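Long-range contact in 4-alpha-glucanotransferase (Streptococcus agalactiae, PDB 6M6T), which is an amylomaltase, also called disproportionating enzyme, built on a TIM barrel and seen here with glycan ligands bound: residues F43-P48 / Q212-M217. Sequence-based numbering, arbitrary orientation.
Sequences FWQILP and QIIGDM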
loop_
_atom_site.group_PDB
_atom_site.type_symbol
_atom_site.label_atom_id
_atom_site.label_comp_id
_atom_site.label_asym_id
_atom_site.label_seq_id
_atom_site.Cartn_x
_atom_site.Cartn_y
_atom_site.Cartn_z
ATOM N N PHE A 43 10.488 -7.501 10.373
ATOM C CA PHE A 43 9.813 -6.895 9.234
ATOM C C PHE A 43 9.073 -5.629 9.627
ATOM O O PHE A 43 8.504 -5.534 10.720
ATOM C CB PHE A 43 8.820 -7.892 8.579
ATOM C CG PHE A 43 9.487 -9.101 8.001
ATOM C CD1 PHE A 43 10.428 -8.977 6.991
ATOM C CD2 PHE A 43 9.204 -10.358 8.489
ATOM C CE1 PHE A 43 11.067 -10.098 6.472
ATOM C CE2 PHE A 43 9.843 -11.486 7.977
ATOM C CZ PHE A 43 10.776 -11.355 6.977
ATOM N N TRP A 44 9.093 -4.662 8.705
ATOM C CA TRP A 44 8.205 -3.498 8.689
ATOM C C TRP A 44 7.354 -3.646 7.437
ATOM O O TRP A 44 7.888 -3.588 6.319
ATOM C CB TRP A 44 9.000 -2.181 8.658
ATOM C CG TRP A 44 8.169 -0.943 8.814
ATOM C CD1 TRP A 44 6.818 -0.886 8.919
ATOM C CD2 TRP A 44 8.636 0.420 8.922
ATOM N NE1 TRP A 44 6.404 0.422 9.059
ATOM C CE2 TRP A 44 7.501 1.239 9.080
ATOM C CE3 TRP A 44 9.899 1.023 8.909
ATOM C CZ2 TRP A 44 7.585 2.616 9.216
ATOM C CZ3 TRP A 44 9.971 2.397 9.021
ATOM C CH2 TRP A 44 8.822 3.178 9.170
ATOM N N GLN A 45 6.050 -3.879 7.605
ATOM C CA GLN A 45 5.131 -3.858 6.471
ATOM C C GLN A 45 4.499 -2.474 6.372
ATOM O O GLN A 45 3.894 -1.985 7.337
ATOM C CB GLN A 45 4.044 -4.925 6.591
ATOM C CG GLN A 45 3.190 -5.074 5.316
ATOM C CD GLN A 45 2.421 -6.393 5.253
ATOM O OE1 GLN A 45 2.538 -7.258 6.133
ATOM N NE2 GLN A 45 1.631 -6.554 4.205
ATOM N N ILE A 46 4.634 -1.849 5.209
ATOM C CA ILE A 46 3.963 -0.596 4.914
ATOM C C ILE A 46 2.859 -0.854 3.880
ATOM O O ILE A 46 2.715 -1.960 3.342
ATOM C CB ILE A 46 4.961 0.480 4.424
ATOM C CG1 ILE A 46 5.765 -0.060 3.236
ATOM C CG2 ILE A 46 5.912 0.895 5.553
ATOM C CD1 ILE A 46 6.241 0.988 2.271
ATOM N N LEU A 47 2.058 0.189 3.621
ATOM C CA LEU A 47 1.088 0.208 2.524
ATOM C C LEU A 47 1.836 0.596 1.249
ATOM O O LEU A 47 3.069 0.651 1.222
ATOM C CB LEU A 47 -0.068 1.127 2.894
ATOM C CG LEU A 47 -0.860 0.717 4.141
ATOM C CD1 LEU A 47 -2.306 1.140 3.979
ATOM C CD2 LEU A 47 -0.799 -0.770 4.453
ATOM N N PRO A 48 1.153 0.754 0.112
ATOM C CA PRO A 48 1.886 1.189 -1.082
ATOM C C PRO A 48 2.338 2.630 -0.947
ATOM O O PRO A 48 1.696 3.459 -0.294
ATOM C CB PRO A 48 0.867 1.025 -2.216
ATOM C CG PRO A 48 -0.138 0.107 -1.706
ATOM C CD PRO A 48 -0.234 0.390 -0.248
ATOM N N GLN A 212 13.844 -5.561 7.515
ATOM C CA GLN A 212 13.425 -5.750 6.130
ATOM C C GLN A 212 12.020 -5.198 5.899
ATOM O O GLN A 212 11.146 -5.324 6.768
ATOM C CB GLN A 212 13.468 -7.227 5.767
ATOM C CG GLN A 212 14.810 -7.893 6.012
ATOM C CD GLN A 212 15.331 -8.576 4.772
ATOM O OE1 GLN A 212 14.765 -9.577 4.312
ATOM N NE2 GLN A 212 16.402 -8.024 4.200
ATOM N N ILE A 213 11.803 -4.607 4.709
ATOM C CA ILE A 213 10.558 -3.916 4.356
ATOM C C ILE A 213 9.683 -4.805 3.476
ATOM O O ILE A 213 10.115 -5.269 2.411
ATOM C CB ILE A 213 10.845 -2.586 3.635
ATOM C CG1 ILE A 213 11.677 -1.669 4.529
ATOM C CG2 ILE A 213 9.542 -1.906 3.201
ATOM C CD1 ILE A 213 10.958 -1.286 5.806
ATOM N N ILE A 214 8.440 -5.010 3.898
ATOM C CA ILE A 214 7.422 -5.627 3.053
ATOM C C ILE A 214 6.614 -4.511 2.398
ATOM O O ILE A 214 5.781 -3.867 3.044
ATOM C CB ILE A 214 6.502 -6.567 3.840
ATOM C CG1 ILE A 214 7.286 -7.452 4.797
ATOM C CG2 ILE A 214 5.705 -7.411 2.908
ATOM C CD1 ILE A 214 6.412 -7.960 5.940
ATOM N N GLY A 215 6.855 -4.300 1.109
ATOM C CA GLY A 215 6.028 -3.402 0.329
ATOM C C GLY A 215 4.756 -4.057 -0.224
ATOM O O GLY A 215 4.638 -5.277 -0.351
ATOM N N ASP A 216 3.796 -3.191 -0.548
ATOM C CA ASP A 216 2.493 -3.555 -1.092
ATOM C C ASP A 216 2.450 -3.166 -2.566
ATOM O O ASP A 216 2.799 -2.033 -2.918
ATOM C CB ASP A 216 1.373 -2.827 -0.323
ATOM C CG ASP A 216 0.218 -3.749 0.106
ATOM O OD1 ASP A 216 -0.144 -4.673 -0.662
ATOM O OD2 ASP A 216 -0.343 -3.531 1.214
ATOM N N MET A 217 2.014 -4.089 -3.418
ATOM C CA MET A 217 1.791 -3.786 -4.835
ATOM C C MET A 217 0.310 -3.890 -5.174
ATOM O O MET A 217 -0.234 -5.011 -5.236
ATOM C CB MET A 217 2.602 -4.717 -5.730
ATOM C CG MET A 217 2.584 -4.347 -7.199
ATOM S SD MET A 217 3.723 -5.406 -8.131
ATOM C CE MET A 217 2.596 -6.562 -8.905
#
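F43 opens the pairing beside Q212, its ring atom CD1 3.7 Å from Q212 CB. With CG anti to its carbonyl carbon (chi1 -63°), the ring lies alongside Q212, while F43 CB meets I214 CD1 at 3.6 Å. W44 contributes to the first two rungs: its N donates to Q212 O (2.9 Å, 165° at the hydrogen), and its O accepts from I214 N. This staggered pattern, with the N-to-C directions of the two short strands 23° apart, identifies a parallel pair. The W44 side chain leaves by the other face, where its CB meets I213 CD1 at 3.6 Å. Q45 returns to the F43 side, its extended chain crossing I214 so that CG lies 3.9 Å from I214 CB. I46 N donates the last rung to I214 O, at 3.2 Å. Beyond it, P48 rests its ring against D216, CG to CB 3.6 Å. The D216 side chain lies about 6 Å from bound 1,5-anhydro-D-glucitol; its carboxylate forms a salt bridge from OD1 to R294 and a hydrogen bond between OD2 and Y59 OH, of a pocket residue. These are adjacent TIM-barrel strands, flanked by 6-10 and 292-295. Q45 OE1 is hydrogen-bonded to Y392 OH and F43 touches T443, both on non-adjacent strands, so their face lines the barrel interior; W44 instead meets F32 of helix 27-38, on the outer, helix-covered face.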